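Side-chain contacts in putative peptidase (Parabacteroides merdae, PDB 4L8K), which probably hydrolyses peptide bonds as a serine peptidase of family S41: residues D227-M232 and V238-D243; I214-R219 and E304-L309; L42-T47 and F54-K59. All blocks are in the same frame, centred on the assembly; numbering follows the deposited sequence.

From the N terminus, contact 3 comes first: residues 42-47, which continue from helix 33-43, meet 54-59 on helix 50-61, closing a short loop in the part of the chain that belongs to the Tricorn protease C1 family. It is finished before the other two begin, and centre to centre it lies about 40 Å from contact 1 and about 45 Å from contact 2. Contact 2 opens at strand 213-217 and closes only at helix 301-311, some 85 residues on. Contact 1 opens and closes within that span, pairing helix 224-232 with strand 238-242. Strands 213-217 and 238-242 are neighbours in the mixed sheet, so contacts 1 and 2 touch; together they tie a helix to each face of it.

Contact 1 of 3, residues D227-M232 and V238-D243; sequences DFVNVM and VTVMGD
In Val-238 a chi1 of 175° holds CG1 anti to the backbone N, against the root of selenomethionine Met-232, and leaves CG2, anti to the carbonyl carbon, for that residue's terminal methyl. Met-232 is bent at both chi2 (-69°) and chi3 (-72°), curling CE round to the valine. The two side chains cross at about a right angle, and Met-232 CE rests 4.0 Å from Val-238 CG2. At the root, Val-238 CG1 is 4.1 Å from Met-232 CB. Tighter still is the approach of the helix backbone: Met-232 O sits 3.2 Å from Val-238 CB, and both methyls are nearly as close to it. The last carbonyl of the helix is thus set against the whole isopropyl group, a close fit with no hydrogen bond in it.

This is the returning half of a beta-alpha-beta crossover, in which strand 213-217 leads through helix 224-232 into strand 238-242, laid parallel beside the first. One turn back along the helix the fit is looser: Val-229 CG1 faces the fork of Val-240, 4.3 Å from its CG1 and hardly farther from CG2. Val-238 and Val-240 both point toward the helix, and Val-229 also reaches Thr-217, so the helix lies over two adjoining strands. Met-232 serves a second neighbour on its own helix: its CG stands 3.6 Å above the plane of the Phe-228 ring, displaced toward the rim, and that ring goes on to meet those of Phe-128 and Phe-152. The strand is held by its backbone on either side, Thr-239 and Met-241 bonding to strand 213-217 and Val-240 bonding to Thr-286, while the side chain of selenomethionine Met-241 packs against helix 301-311.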
# COMPACT_ATOMS: atom_id res chain seq x y z
N ASP A 227 0.58 1.22 -5.02
CA ASP A 227 0.72 1.64 -6.43
C ASP A 227 2.08 2.29 -6.67
O ASP A 227 2.65 2.11 -7.74
CB ASP A 227 -0.41 2.59 -6.84
CG ASP A 227 -1.81 2.06 -6.63
OD1 ASP A 227 -1.98 0.81 -6.55
OD2 ASP A 227 -2.74 2.88 -6.58
N PHE A 228 2.57 3.08 -5.70
CA PHE A 228 3.88 3.73 -5.73
C PHE A 228 4.99 2.64 -5.79
O PHE A 228 5.90 2.72 -6.62
CB PHE A 228 4.08 4.63 -4.45
CG PHE A 228 5.48 5.19 -4.31
CD1 PHE A 228 5.90 6.27 -5.09
CD2 PHE A 228 6.37 4.65 -3.38
CE1 PHE A 228 7.19 6.79 -4.96
CE2 PHE A 228 7.67 5.17 -3.26
CZ PHE A 228 8.07 6.24 -4.04
N VAL A 229 4.91 1.64 -4.89
CA VAL A 229 5.85 0.53 -4.81
C VAL A 229 5.84 -0.23 -6.16
O VAL A 229 6.91 -0.53 -6.70
CB VAL A 229 5.54 -0.39 -3.60
CG1 VAL A 229 6.30 -1.72 -3.69
CG2 VAL A 229 5.90 0.33 -2.29
N ASN A 230 4.65 -0.46 -6.72
CA ASN A 230 4.47 -1.13 -7.99
C ASN A 230 5.27 -0.45 -9.12
O ASN A 230 5.86 -1.14 -9.95
CB ASN A 230 3.01 -1.19 -8.36
CG ASN A 230 2.71 -1.91 -9.67
OD1 ASN A 230 3.26 -2.96 -9.98
ND2 ASN A 230 1.86 -1.34 -10.47
N VAL A 231 5.27 0.89 -9.16
CA VAL A 231 5.98 1.64 -10.20
C VAL A 231 7.49 1.59 -9.92
O VAL A 231 8.27 1.35 -10.84
CB VAL A 231 5.46 3.10 -10.31
CG1 VAL A 231 6.24 3.90 -11.37
CG2 VAL A 231 3.96 3.13 -10.62
N MSE A 232 7.89 1.78 -8.66
CA MSE A 232 9.29 1.85 -8.26
C MSE A 232 10.04 0.55 -8.56
O MSE A 232 11.15 0.64 -9.08
CB MSE A 232 9.44 2.25 -6.78
CG MSE A 232 8.96 3.69 -6.51
SE MSE A 232 10.08 5.09 -7.29
CE MSE A 232 11.55 4.91 -6.13
N VAL A 238 16.27 0.51 -8.71
CA VAL A 238 15.50 0.30 -7.48
C VAL A 238 15.49 -1.16 -7.00
O VAL A 238 15.22 -2.08 -7.77
CB VAL A 238 14.03 0.83 -7.62
CG1 VAL A 238 13.19 0.52 -6.39
CG2 VAL A 238 13.98 2.33 -7.94
N THR A 239 15.73 -1.33 -5.69
CA THR A 239 15.55 -2.58 -4.96
C THR A 239 14.50 -2.31 -3.88
O THR A 239 14.59 -1.30 -3.18
CB THR A 239 16.85 -3.12 -4.36
OG1 THR A 239 17.84 -3.21 -5.38
CG2 THR A 239 16.67 -4.48 -3.69
N VAL A 240 13.48 -3.17 -3.78
CA VAL A 240 12.46 -3.08 -2.75
C VAL A 240 12.86 -4.07 -1.65
O VAL A 240 13.18 -5.23 -1.92
CB VAL A 240 11.01 -3.33 -3.28
CG1 VAL A 240 9.99 -3.23 -2.13
CG2 VAL A 240 10.66 -2.33 -4.39
N MSE A 241 12.87 -3.60 -0.40
CA MSE A 241 13.30 -4.42 0.72
C MSE A 241 12.33 -4.29 1.91
O MSE A 241 11.77 -3.24 2.13
CB MSE A 241 14.72 -3.97 1.09
CG MSE A 241 15.29 -4.63 2.34
SE MSE A 241 17.10 -4.02 2.65
CE MSE A 241 17.98 -4.53 1.09
N GLY A 242 12.20 -5.37 2.67
CA GLY A 242 11.37 -5.40 3.87
C GLY A 242 10.37 -6.53 3.80
O GLY A 242 10.74 -7.70 3.67
N ASP A 243 9.09 -6.19 3.87
CA ASP A 243 8.03 -7.20 3.85
C ASP A 243 7.01 -6.89 2.76
O ASP A 243 7.01 -5.80 2.16
CB ASP A 243 7.36 -7.25 5.24
CG ASP A 243 6.57 -8.53 5.57
OD1 ASP A 243 6.58 -9.48 4.73
OD2 ASP A 243 5.94 -8.57 6.65

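Contact 2 of 3, residues I214-R219 and E304-L309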
# COMPACT_ATOMS: atom_id res chain seq x y z
N ILE A 214 16.95 2.06 -2.45
CA ILE A 214 16.31 0.98 -1.71
C ILE A 214 14.98 1.52 -1.20
O ILE A 214 14.97 2.49 -0.45
CB ILE A 214 17.13 0.32 -0.56
CG1 ILE A 214 18.63 0.03 -0.95
CG2 ILE A 214 16.40 -0.92 -0.03
CD1 ILE A 214 18.89 -0.95 -2.09
N VAL A 215 13.86 0.93 -1.64
CA VAL A 215 12.51 1.29 -1.18
C VAL A 215 12.17 0.32 -0.03
O VAL A 215 12.28 -0.89 -0.20
CB VAL A 215 11.43 1.31 -2.31
CG1 VAL A 215 10.02 1.52 -1.75
CG2 VAL A 215 11.75 2.38 -3.36
N LEU A 216 11.84 0.86 1.15
CA LEU A 216 11.52 0.03 2.31
C LEU A 216 10.02 -0.11 2.46
O LEU A 216 9.31 0.89 2.44
CB LEU A 216 12.14 0.58 3.62
CG LEU A 216 13.65 0.89 3.66
CD1 LEU A 216 14.09 1.11 5.10
CD2 LEU A 216 14.51 -0.25 3.06
N THR A 217 9.53 -1.36 2.57
CA THR A 217 8.10 -1.63 2.68
C THR A 217 7.79 -2.59 3.85
O THR A 217 8.64 -3.36 4.29
CB THR A 217 7.54 -2.24 1.36
OG1 THR A 217 8.14 -3.50 1.10
CG2 THR A 217 7.72 -1.34 0.16
N ASN A 218 6.55 -2.54 4.33
CA ASN A 218 6.02 -3.46 5.33
C ASN A 218 4.54 -3.65 5.04
O ASN A 218 4.02 -3.03 4.12
CB ASN A 218 6.32 -3.02 6.79
CG ASN A 218 5.64 -1.77 7.27
OD1 ASN A 218 4.91 -1.09 6.55
ND2 ASN A 218 5.90 -1.43 8.52
N ARG A 219 3.86 -4.55 5.77
CA ARG A 219 2.44 -4.82 5.60
C ARG A 219 1.59 -3.56 5.78
O ARG A 219 0.48 -3.47 5.26
CB ARG A 219 1.97 -5.93 6.58
CG ARG A 219 0.65 -6.59 6.20
CD ARG A 219 0.65 -7.20 4.81
NE ARG A 219 -0.61 -7.89 4.65
CZ ARG A 219 -1.04 -8.50 3.55
NH1 ARG A 219 -0.38 -8.39 2.41
NH2 ARG A 219 -2.18 -9.17 3.57
N GLU A 304 19.57 -1.24 8.26
CA GLU A 304 20.95 -1.74 8.26
C GLU A 304 21.27 -2.58 7.01
O GLU A 304 22.32 -2.38 6.41
CB GLU A 304 21.26 -2.55 9.52
CG GLU A 304 21.25 -1.72 10.79
CD GLU A 304 22.29 -0.62 10.92
OE1 GLU A 304 23.32 -0.66 10.21
OE2 GLU A 304 22.09 0.26 11.78
N ALA A 305 20.34 -3.48 6.60
CA ALA A 305 20.52 -4.31 5.40
C ALA A 305 20.57 -3.41 4.15
O ALA A 305 21.42 -3.63 3.29
CB ALA A 305 19.39 -5.32 5.29
N ALA A 306 19.72 -2.37 4.10
CA ALA A 306 19.66 -1.41 2.99
C ALA A 306 20.99 -0.62 2.92
O ALA A 306 21.55 -0.48 1.83
CB ALA A 306 18.46 -0.48 3.17
N ILE A 307 21.53 -0.19 4.10
CA ILE A 307 22.81 0.53 4.19
C ILE A 307 23.92 -0.39 3.67
O ILE A 307 24.70 0.03 2.84
CB ILE A 307 23.12 1.08 5.62
CG1 ILE A 307 22.20 2.27 5.99
CG2 ILE A 307 24.61 1.48 5.79
CD1 ILE A 307 22.24 2.65 7.54
N GLY A 308 23.93 -1.65 4.15
CA GLY A 308 24.91 -2.66 3.73
C GLY A 308 24.93 -2.89 2.22
O GLY A 308 25.99 -2.86 1.58
N LEU A 309 23.75 -3.06 1.64
CA LEU A 309 23.59 -3.27 0.20
C LEU A 309 24.09 -2.08 -0.63
O LEU A 309 24.83 -2.30 -1.58
CB LEU A 309 22.13 -3.59 -0.13
CG LEU A 309 21.84 -4.05 -1.54
CD1 LEU A 309 22.73 -5.27 -1.95
CD2 LEU A 309 20.38 -4.39 -1.67
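Helix 301-311 packs on a central parallel strand of the mixed sheet, and residues 214-219 and 304-309 are where the two meet. The axes of 214-217 and 304-309 run nearly antiparallel, at 167°, and come within 9.6 Å of each other. Ala-306 is the hub. Its lone methyl CB points toward the sheet, where it lies 3.8 Å from Ile-214 CG2 and 4.0 Å from Leu-216 CD2, so one small side chain touches two residues of the same strand. Such a short side chain lets the backbones approach: the CA atoms of Ile-214 and Ala-306 are 6.2 Å apart.

Ile-214 serves two residues of the helix. Its CG2, anti to the backbone N, is given over to Ala-306; CG1, anti to the carbonyl carbon (chi1 -44°), passes Ala-306 and carries CD1 on to Leu-309. There the two side chains cross at about a right angle, and the end methyls Ile-214 CD1 and Leu-309 CD2 meet at 3.8 Å. The whole contact is apolar. Leu-216 also touches Ile-302 and Ile-303 one turn earlier, and Ile-151 on the adjoining strand 149-153. Since helix 224-232 covers the other face, the mixed sheet has helices on both faces, consistent with the ClpP/crotonase fold, a superhelix of beta-beta-alpha units.

Contact 3 of 3, residues L42-T47 and F54-K59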
# COMPACT_ATOMS: atom_id res chain seq x y z
N LEU A 42 -30.24 -17.88 6.73
CA LEU A 42 -30.79 -18.62 7.88
C LEU A 42 -30.45 -17.95 9.20
O LEU A 42 -31.11 -18.23 10.21
CB LEU A 42 -30.27 -20.07 7.90
CG LEU A 42 -30.54 -20.94 6.66
CD1 LEU A 42 -29.68 -22.19 6.68
CD2 LEU A 42 -32.01 -21.31 6.55
N LEU A 43 -29.44 -17.08 9.21
CA LEU A 43 -28.97 -16.42 10.42
C LEU A 43 -29.62 -15.05 10.66
O LEU A 43 -29.91 -14.71 11.81
CB LEU A 43 -27.43 -16.28 10.41
CG LEU A 43 -26.64 -17.61 10.42
CD1 LEU A 43 -25.19 -17.39 10.15
CD2 LEU A 43 -26.75 -18.29 11.74
N VAL A 44 -29.86 -14.26 9.59
CA VAL A 44 -30.45 -12.94 9.74
C VAL A 44 -31.97 -13.05 9.98
O VAL A 44 -32.68 -13.65 9.18
CB VAL A 44 -30.11 -12.01 8.56
CG1 VAL A 44 -30.68 -10.61 8.77
CG2 VAL A 44 -28.60 -11.95 8.31
N LYS A 45 -32.46 -12.49 11.11
CA LYS A 45 -33.88 -12.46 11.48
C LYS A 45 -34.32 -11.03 11.70
O LYS A 45 -33.55 -10.26 12.26
CB LYS A 45 -34.17 -13.30 12.75
CG LYS A 45 -33.49 -14.66 12.83
CD LYS A 45 -34.26 -15.72 12.06
CE LYS A 45 -33.65 -17.09 12.12
NZ LYS A 45 -34.10 -17.95 11.00
N ASP A 46 -35.57 -10.68 11.35
CA ASP A 46 -36.08 -9.31 11.54
C ASP A 46 -36.25 -8.93 13.03
O ASP A 46 -36.46 -7.75 13.32
CB ASP A 46 -37.38 -9.11 10.75
CG ASP A 46 -37.16 -8.74 9.29
OD1 ASP A 46 -36.01 -8.38 8.93
OD2 ASP A 46 -38.13 -8.79 8.50
N THR A 47 -36.09 -9.89 13.96
CA THR A 47 -36.17 -9.64 15.40
C THR A 47 -34.83 -9.15 15.96
O THR A 47 -34.76 -8.74 17.11
CB THR A 47 -36.65 -10.89 16.14
OG1 THR A 47 -35.78 -11.97 15.80
CG2 THR A 47 -38.10 -11.23 15.81
N PHE A 54 -25.32 -5.84 12.86
CA PHE A 54 -23.99 -5.34 12.54
C PHE A 54 -22.93 -6.46 12.71
O PHE A 54 -22.08 -6.63 11.83
CB PHE A 54 -23.63 -4.08 13.36
CG PHE A 54 -22.31 -3.46 12.92
CD1 PHE A 54 -21.11 -3.91 13.42
CD2 PHE A 54 -22.29 -2.43 11.97
CE1 PHE A 54 -19.91 -3.38 12.96
CE2 PHE A 54 -21.06 -1.90 11.52
CZ PHE A 54 -19.89 -2.37 12.04
N ASP A 55 -23.01 -7.23 13.80
CA ASP A 55 -22.06 -8.32 14.03
C ASP A 55 -22.13 -9.41 12.96
O ASP A 55 -21.08 -9.85 12.48
CB ASP A 55 -22.27 -8.93 15.42
CG ASP A 55 -21.71 -8.10 16.55
OD1 ASP A 55 -21.03 -7.07 16.25
OD2 ASP A 55 -21.90 -8.49 17.71
N ILE A 56 -23.35 -9.84 12.59
CA ILE A 56 -23.56 -10.89 11.61
C ILE A 56 -23.14 -10.42 10.19
O ILE A 56 -22.49 -11.19 9.46
CB ILE A 56 -25.02 -11.43 11.69
CG1 ILE A 56 -25.20 -12.39 12.90
CG2 ILE A 56 -25.53 -12.05 10.39
CD1 ILE A 56 -24.31 -13.66 12.94
N LEU A 57 -23.49 -9.18 9.81
CA LEU A 57 -23.13 -8.67 8.50
C LEU A 57 -21.62 -8.44 8.38
O LEU A 57 -21.04 -8.67 7.31
CB LEU A 57 -23.93 -7.40 8.15
CG LEU A 57 -25.46 -7.58 7.90
CD1 LEU A 57 -26.06 -6.30 7.27
CD2 LEU A 57 -25.76 -8.82 7.05
N GLY A 58 -20.99 -8.09 9.50
CA GLY A 58 -19.54 -7.92 9.56
C GLY A 58 -18.84 -9.25 9.35
O GLY A 58 -17.84 -9.32 8.62
N LYS A 59 -19.38 -10.32 9.97
CA LYS A 59 -18.87 -11.69 9.84
C LYS A 59 -19.03 -12.18 8.41
O LYS A 59 -18.14 -12.88 7.90
CB LYS A 59 -19.59 -12.65 10.79
CG LYS A 59 -18.97 -12.71 12.16
CD LYS A 59 -19.94 -13.22 13.23
CE LYS A 59 -19.39 -13.00 14.63
NZ LYS A 59 -18.20 -13.87 14.93
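Val-44 and Ile-56 lie alongside each other and point in opposite directions, sliding past one another and meeting by one methyl each. Val-44 CG2 and Ile-56 CG2 are 3.7 Å apart, the closest approach between the two segments. In Ile-56 that methyl stands anti to the backbone N, which turns it to the valine while the longer CG1 branch leaves beside the N (chi1 -78°). The same Val-44 CG2 is also approached by Leu-57, whose CD2 comes to 4.4 Å. Leu-57 does not set out directly at the other segment, but the end of its chain swings nearer. One methyl of Val-44 is therefore shared by two consecutive helix residues, and nothing polar passes between the segments.

In the segment 42-47 the chain is fastened to itself: Lys-45 folds back and its NZ donates a hydrogen bond to Leu-42 O (3.1 Å). The ammonium group approaches from above the carbonyl plane, 39° out of it, and the C=O...N angle is 134°.

The contact belongs to two consecutive helices, 33-43 and 50-61, joined by a short connection, with helix 8-22 lying against both partners. Pro-8 and Phe-12 pack on Val-44, whose carbonyl accepts a bond from Arg-9, and Leu-15 meets Leu-57. Leu-57 also touches Leu-71 on strand 70-72, while Ile-56 touches Tyr-40 of helix 33-43.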